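Local structure of cellulase (6WQY) at residues L98-V101 with A102-G106; T140-S143 with A144-Q148; A194-N197 with E198-V202. The protein is a GH5_4 endoglucanase of broad specificity, its glycoside hydrolase family 5 catalytic domain probably cutting internal beta-1,4-glucan links of cellulose. All blocks are in the same frame, centred on the assembly; numbering follows the deposited sequence.

How the interactions relate
From the N terminus, interaction 1 (98-106) comes first, on helix 95-110, which carries the chain from strand 74-77 to strand 114-118 of the barrel. Interaction 2 (140-148) follows on helix 139-159 and interaction 3 (194-202) on helix 191-209. Each spans one continuous piece of helix, so none closes a loop; they run in series and neither nest nor cross. Interactions 2 and 3, with centres about 11 Å apart, join two helices: Lys146 NZ forms a 2.8 Å salt bridge with Glu198 OE1, and Asn142 probably hydrogen-bonds Trp199. Interaction 1 stands apart, its centre about 27 Å from each of the others.

Interaction 1: L98-V101 with A102-G106; sequences LNRV and AEVVG
Arg100 and Glu103, three residues apart on the same helix, meet at about a right angle. The salt bridge runs from Arg100 NH1 to Glu103 OE1 at 2.9 Å, with the N-H pointing reasonably straight at the oxygen (153°). The carboxylate oxygen sits at the edge of the guanidinium and close to its plane, yet the two flat groups are turned 82° against each other, so a single N-H meets a single oxygen instead of a side-by-side pair. The arginine's torsions bring it there: CG stands anti to the backbone N, beside the carbonyl carbon, and the chain then bends at chi2 (58°), which carries the guanidinium toward the following turn. Val104 packs against one face, CG2 over its centre and 3.8 Å from Arg100 CZ. One guanidinium thus has a methyl on its face and an acid at its edge. NH1 is also bonded to Tyr107 OH, while NH2 forms a salt bridge with Glu51 and a hydrogen bond with the carbonyl of Ala59, so several partners fix its rotation.

The other oxygen of Glu103 faces back toward Asn99, with Asn99 ND2 3.1 Å from Glu103 OE2 and the amide and carboxylate planes nearly perpendicular. Farther round the helix Val101 CG1 comes within 4.5 Å of Val105 CG2, a loose apolar pair on the buried side, where Val101 also rests on Val79 and Trp81. Beneath the side chains the backbone bonds are regular, as in Val105 N to Val101 O at 2.9 Å. The arrangement is an i to i+3 Arg-Glu salt bridge on an amphipathic helix, here the one linking strands 74-77 and 114-118 in a beta-alpha-beta unit of the TIM barrel.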
loop_
_atom_site.group_PDB
_atom_site.type_symbol
_atom_site.label_atom_id
_atom_site.label_comp_id
_atom_site.label_asym_id
_atom_site.label_seq_id
_atom_site.Cartn_x
_atom_site.Cartn_y
_atom_site.Cartn_z
ATOM N N LEU A 98 -8.152 -18.270 -0.843
ATOM C CA LEU A 98 -6.741 -18.196 -1.201
ATOM C C LEU A 98 -6.547 -18.383 -2.699
ATOM O O LEU A 98 -5.711 -17.705 -3.314
ATOM C CB LEU A 98 -5.974 -19.224 -0.377
ATOM C CG LEU A 98 -4.456 -19.223 -0.443
ATOM C CD1 LEU A 98 -3.875 -17.854 -0.134
ATOM C CD2 LEU A 98 -3.905 -20.260 0.519
ATOM N N ASN A 99 -7.324 -19.281 -3.312
ATOM C CA ASN A 99 -7.268 -19.427 -4.756
ATOM C C ASN A 99 -7.652 -18.132 -5.460
ATOM O O ASN A 99 -7.044 -17.771 -6.477
ATOM C CB ASN A 99 -8.185 -20.561 -5.202
ATOM C CG ASN A 99 -8.105 -20.789 -6.690
ATOM O OD1 ASN A 99 -7.217 -21.496 -7.173
ATOM N ND2 ASN A 99 -9.021 -20.195 -7.432
ATOM N N ARG A 100 -8.678 -17.432 -4.969
ATOM C CA ARG A 100 -9.066 -16.169 -5.595
ATOM C C ARG A 100 -7.927 -15.152 -5.525
ATOM O O ARG A 100 -7.655 -14.435 -6.496
ATOM C CB ARG A 100 -10.326 -15.602 -4.946
ATOM C CG ARG A 100 -10.744 -14.240 -5.479
ATOM C CD ARG A 100 -10.995 -14.269 -6.980
ATOM N NE ARG A 100 -11.377 -12.962 -7.499
ATOM C CZ ARG A 100 -11.258 -12.604 -8.768
ATOM N NH1 ARG A 100 -10.752 -13.436 -9.666
ATOM N NH2 ARG A 100 -11.624 -11.381 -9.126
ATOM N N VAL A 101 -7.263 -15.058 -4.374
ATOM C CA VAL A 101 -6.104 -14.171 -4.279
ATOM C C VAL A 101 -5.070 -14.571 -5.331
ATOM O O VAL A 101 -4.485 -13.716 -6.021
ATOM C CB VAL A 101 -5.524 -14.202 -2.849
ATOM C CG1 VAL A 101 -4.264 -13.365 -2.764
ATOM C CG2 VAL A 101 -6.553 -13.700 -1.845
ATOM N N ALA A 102 -4.832 -15.880 -5.477
ATOM C CA ALA A 102 -3.894 -16.358 -6.487
ATOM C C ALA A 102 -4.349 -16.033 -7.904
ATOM O O ALA A 102 -3.500 -15.798 -8.784
ATOM C CB ALA A 102 -3.664 -17.863 -6.314
ATOM N N GLU A 103 -5.658 -16.017 -8.164
ATOM C CA GLU A 103 -6.138 -15.612 -9.483
ATOM C C GLU A 103 -5.740 -14.171 -9.782
ATOM O O GLU A 103 -5.271 -13.854 -10.879
ATOM C CB GLU A 103 -7.657 -15.756 -9.575
ATOM C CG GLU A 103 -8.131 -17.185 -9.641
ATOM C CD GLU A 103 -9.637 -17.336 -9.682
ATOM O OE1 GLU A 103 -10.379 -16.334 -9.581
ATOM O OE2 GLU A 103 -10.100 -18.501 -9.805
ATOM N N VAL A 104 -5.943 -13.284 -8.819
ATOM C CA VAL A 104 -5.666 -11.870 -9.029
ATOM C C VAL A 104 -4.163 -11.633 -9.142
ATOM O O VAL A 104 -3.718 -10.887 -10.022
ATOM C CB VAL A 104 -6.345 -11.029 -7.933
ATOM C CG1 VAL A 104 -6.038 -9.553 -8.128
ATOM C CG2 VAL A 104 -7.850 -11.253 -7.962
ATOM N N VAL A 105 -3.362 -12.283 -8.294
ATOM C CA VAL A 105 -1.908 -12.260 -8.469
ATOM C C VAL A 105 -1.530 -12.720 -9.868
ATOM O O VAL A 105 -0.655 -12.138 -10.521
ATOM C CB VAL A 105 -1.231 -13.122 -7.386
ATOM C CG1 VAL A 105 0.229 -13.362 -7.721
ATOM C CG2 VAL A 105 -1.362 -12.467 -6.025
ATOM N N GLY A 106 -2.182 -13.777 -10.350
ATOM C CA GLY A 106 -1.891 -14.292 -11.677
ATOM C C GLY A 106 -2.251 -13.344 -12.792
ATOM O O GLY A 106 -1.571 -13.316 -13.822
#

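Interaction 2: T140-S143 with A144-Q148; sequences TVNS and AVKAQ
Asn142 and Lys146 lie one helical turn apart, and the lysine chain passes obliquely over the Asn142 backbone carbonyl and brings its end to the side-chain amide. Lys146 starts with CG beside its own backbone N (chi1 -70°) and is fully extended from there, which sets CG 3.3 Å from Asn142 O and CE 3.5 Å from Asn142 OD1. The last pair, Asn142 ND2 and Lys146 NZ, stands 3.5 Å apart; both are donors and do not bond each other. What brings them together is a shared acceptor on helix 191-209: Glu198 OE1 takes a salt bridge from NZ and a hydrogen bond from ND2. OD1 probably accepts from Trp199 NE1 on the same helix, and with a partner at each end the amide's orientation is probably fixed. An alanine in place of Lys146 would probably leave Glu198 without this charged mate and strip the aliphatic cover from the Asn142 amide.

Ser143 and Ala144 are engaged as much as Asn142, but against backbone. Ser143 presses its CB on the following peptide, 3.2 Å from Ala144 N, and turns its hydroxyl back to the carbonyl of Glu139 in the preceding turn. Ala144 rests its methyl on that turn too, CB 3.6 Å from Thr140 O. Val141 and Val145 meet more lightly, CG1 of Val141 being 4.1 Å from CG2 of Val145. Chemically, then, the local contact is mostly carbon against amide and peptide, while the polar ends of Asn142 and Lys146 are spent on the neighbouring helix, whose carboxylate is likely to favour a charged lysine.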
loop_
_atom_site.group_PDB
_atom_site.type_symbol
_atom_site.label_atom_id
_atom_site.label_comp_id
_atom_site.label_asym_id
_atom_site.label_seq_id
_atom_site.Cartn_x
_atom_site.Cartn_y
_atom_site.Cartn_z
ATOM N N THR A 140 -1.147 -12.340 26.581
ATOM C CA THR A 140 -1.890 -13.438 25.968
ATOM C C THR A 140 -2.471 -13.021 24.624
ATOM O O THR A 140 -2.444 -13.799 23.656
ATOM C CB THR A 140 -2.994 -13.894 26.925
ATOM O OG1 THR A 140 -2.405 -14.241 28.183
ATOM C CG2 THR A 140 -3.721 -15.113 26.376
ATOM N N VAL A 141 -2.991 -11.799 24.534
ATOM C CA VAL A 141 -3.474 -11.293 23.259
ATOM C C VAL A 141 -2.313 -11.133 22.286
ATOM O O VAL A 141 -2.418 -11.519 21.117
ATOM C CB VAL A 141 -4.259 -9.982 23.450
ATOM C CG1 VAL A 141 -4.658 -9.389 22.104
ATOM C CG2 VAL A 141 -5.494 -10.226 24.298
ATOM N N ASN A 142 -1.199 -10.542 22.733
ATOM C CA ASN A 142 -0.062 -10.378 21.833
ATOM C C ASN A 142 0.382 -11.725 21.272
ATOM O O ASN A 142 0.629 -11.857 20.065
ATOM C CB ASN A 142 1.072 -9.668 22.568
ATOM C CG ASN A 142 2.131 -9.099 21.632
ATOM O OD1 ASN A 142 1.868 -8.820 20.465
ATOM N ND2 ASN A 142 3.324 -8.883 22.159
ATOM N N SER A 143 0.437 -12.750 22.115
ATOM C CA SER A 143 0.834 -14.069 21.640
ATOM C C SER A 143 -0.153 -14.616 20.618
ATOM O O SER A 143 0.259 -15.221 19.618
ATOM C CB SER A 143 0.965 -15.028 22.824
ATOM O OG SER A 143 2.088 -14.684 23.611
ATOM N N ALA A 144 -1.460 -14.439 20.854
ATOM C CA ALA A 144 -2.463 -14.936 19.914
ATOM C C ALA A 144 -2.407 -14.198 18.581
ATOM O O ALA A 144 -2.597 -14.812 17.526
ATOM C CB ALA A 144 -3.859 -14.812 20.536
ATOM N N VAL A 145 -2.203 -12.877 18.610
ATOM C CA VAL A 145 -2.070 -12.122 17.371
ATOM C C VAL A 145 -0.872 -12.621 16.585
ATOM O O VAL A 145 -0.953 -12.850 15.374
ATOM C CB VAL A 145 -1.964 -10.612 17.643
ATOM C CG1 VAL A 145 -1.678 -9.878 16.341
ATOM C CG2 VAL A 145 -3.231 -10.088 18.285
ATOM N N LYS A 146 0.262 -12.780 17.265
ATOM C CA LYS A 146 1.458 -13.262 16.590
ATOM C C LYS A 146 1.254 -14.663 16.030
ATOM O O LYS A 146 1.714 -14.965 14.921
ATOM C CB LYS A 146 2.643 -13.232 17.546
ATOM C CG LYS A 146 3.112 -11.820 17.897
ATOM C CD LYS A 146 4.211 -11.871 18.939
ATOM C CE LYS A 146 4.740 -10.503 19.289
ATOM N NZ LYS A 146 5.784 -10.564 20.359
ATOM N N ALA A 147 0.582 -15.534 16.776
ATOM C CA ALA A 147 0.359 -16.890 16.290
ATOM C C ALA A 147 -0.478 -16.878 15.017
ATOM O O ALA A 147 -0.202 -17.617 14.068
ATOM C CB ALA A 147 -0.333 -17.729 17.360
ATOM N N GLN A 148 -1.516 -16.043 14.985
ATOM C CA GLN A 148 -2.361 -15.950 13.796
ATOM C C GLN A 148 -1.597 -15.334 12.624
ATOM O O GLN A 148 -1.693 -15.816 11.485
ATOM C CB GLN A 148 -3.634 -15.168 14.117
ATOM C CG GLN A 148 -4.558 -15.073 12.922
ATOM C CD GLN A 148 -5.984 -14.729 13.262
ATOM O OE1 GLN A 148 -6.362 -14.629 14.423
ATOM N NE2 GLN A 148 -6.803 -14.573 12.234
#

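Interaction 3: A194-N197 with E198-V202; sequences AVLN and EWNQV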
loop_
_atom_site.group_PDB
_atom_site.type_symbol
_atom_site.label_atom_id
_atom_site.label_comp_id
_atom_site.label_asym_id
_atom_site.label_seq_id
_atom_site.Cartn_x
_atom_site.Cartn_y
_atom_site.Cartn_z
ATOM N N ALA A 194 6.465 -0.627 19.879
ATOM C CA ALA A 194 7.311 -1.800 20.011
ATOM C C ALA A 194 6.572 -3.056 19.574
ATOM O O ALA A 194 7.151 -3.926 18.918
ATOM C CB ALA A 194 7.800 -1.947 21.452
ATOM N N VAL A 195 5.295 -3.174 19.935
ATOM C CA VAL A 195 4.514 -4.338 19.528
ATOM C C VAL A 195 4.412 -4.425 18.012
ATOM O O VAL A 195 4.584 -5.508 17.436
ATOM C CB VAL A 195 3.134 -4.318 20.204
ATOM C CG1 VAL A 195 2.228 -5.375 19.599
ATOM C CG2 VAL A 195 3.278 -4.528 21.700
ATOM N N LEU A 196 4.141 -3.306 17.337
ATOM C CA LEU A 196 4.074 -3.346 15.880
ATOM C C LEU A 196 5.413 -3.785 15.294
ATOM O O LEU A 196 5.466 -4.587 14.348
ATOM C CB LEU A 196 3.644 -1.987 15.333
ATOM C CG LEU A 196 3.577 -1.907 13.815
ATOM C CD1 LEU A 196 2.687 -2.965 13.182
ATOM C CD2 LEU A 196 3.093 -0.518 13.389
ATOM N N ASN A 197 6.512 -3.286 15.845
ATOM C CA ASN A 197 7.815 -3.733 15.372
ATOM C C ASN A 197 8.008 -5.231 15.591
ATOM O O ASN A 197 8.591 -5.918 14.736
ATOM C CB ASN A 197 8.931 -2.920 16.026
ATOM C CG ASN A 197 9.032 -1.504 15.468
ATOM O OD1 ASN A 197 8.902 -1.290 14.261
ATOM N ND2 ASN A 197 9.278 -0.536 16.334
ATOM N N GLU A 198 7.519 -5.760 16.719
ATOM C CA GLU A 198 7.577 -7.193 16.969
ATOM C C GLU A 198 6.756 -7.963 15.943
ATOM O O GLU A 198 7.179 -9.030 15.467
ATOM C CB GLU A 198 7.045 -7.518 18.376
ATOM C CG GLU A 198 7.890 -7.016 19.524
ATOM C CD GLU A 198 7.244 -7.173 20.911
ATOM O OE1 GLU A 198 6.204 -7.874 21.066
ATOM O OE2 GLU A 198 7.797 -6.586 21.879
ATOM N N TRP A 199 5.561 -7.463 15.618
ATOM C CA TRP A 199 4.716 -8.137 14.640
ATOM C C TRP A 199 5.383 -8.201 13.278
ATOM O O TRP A 199 5.318 -9.232 12.589
ATOM C CB TRP A 199 3.386 -7.404 14.511
ATOM C CG TRP A 199 2.466 -7.518 15.690
ATOM C CD1 TRP A 199 2.643 -8.238 16.827
ATOM C CD2 TRP A 199 1.201 -6.869 15.815
ATOM N NE1 TRP A 199 1.542 -8.081 17.652
ATOM C CE2 TRP A 199 0.651 -7.232 17.049
ATOM C CE3 TRP A 199 0.484 -6.009 14.984
ATOM C CZ2 TRP A 199 -0.597 -6.763 17.475
ATOM C CZ3 TRP A 199 -0.742 -5.543 15.406
ATOM C CH2 TRP A 199 -1.272 -5.929 16.630
ATOM N N ASN A 200 6.028 -7.106 12.860
ATOM C CA ASN A 200 6.721 -7.136 11.582
ATOM C C ASN A 200 7.828 -8.181 11.591
ATOM O O ASN A 200 8.059 -8.858 10.576
ATOM C CB ASN A 200 7.270 -5.757 11.233
ATOM C CG ASN A 200 6.198 -4.814 10.710
ATOM O OD1 ASN A 200 5.177 -5.248 10.165
ATOM N ND2 ASN A 200 6.445 -3.514 10.848
ATOM N N GLN A 201 8.525 -8.323 12.720
ATOM C CA GLN A 201 9.559 -9.351 12.821
ATOM C C GLN A 201 8.965 -10.753 12.713
ATOM O O GLN A 201 9.544 -11.636 12.065
ATOM C CB GLN A 201 10.327 -9.207 14.135
ATOM C CG GLN A 201 11.527 -10.140 14.240
ATOM C CD GLN A 201 12.627 -9.726 13.293
ATOM O OE1 GLN A 201 13.274 -8.701 13.496
ATOM N NE2 GLN A 201 12.828 -10.493 12.229
ATOM N N VAL A 202 7.817 -10.984 13.354
ATOM C CA VAL A 202 7.136 -12.276 13.253
ATOM C C VAL A 202 6.797 -12.602 11.805
ATOM O O VAL A 202 6.979 -13.740 11.352
ATOM C CB VAL A 202 5.886 -12.283 14.156
ATOM C CG1 VAL A 202 4.980 -13.461 13.827
ATOM C CG2 VAL A 202 6.285 -12.298 15.629
HETATM O O HOH W 1 9.011 -2.944 12.089
#
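Val195 lies against the indole of Trp199 one turn later on helix 191-209, one of the helices that wrap the eight-stranded TIM barrel. The contact is CH-pi: Val195 CG1 stands 3.8 Å from the centroid of the five-membered ring, over the face but offset toward the rim, with Trp199 NE1 as its nearest ring atom at 3.4 Å. Both torsions serve it. The valine sends CG1 away from its backbone N (chi1 170°), while the tryptophan keeps CG beside its own N (chi1 -70°) and so folds the indole back along the helix, with the Val195 carbonyl oxygen also over a face. The Leu196 side chain runs at about a right angle to that of Trp199, CD1 4.2 Å from Trp199 CE3. The indole N-H itself probably goes to Asn142 on helix 139-159.

Glu198 takes a similar first turn (chi1 -67°) and stretches out from there, its CG 3.2 Å from Ala194 O. OE1 pairs with Lys146 and OE2 with Arg191, and two cations on one acid probably keep it ionised.

On another side of the helix, Asn197 and Asn200 are bridged by water. Asn197 OD1 also accepts from Val236 N and Asn200 ND2 also bonds Pro222 O; the water probably donates to Asn197 OD1 at 2.7 Å and accepts from Asn200 ND2 at 2.9 Å.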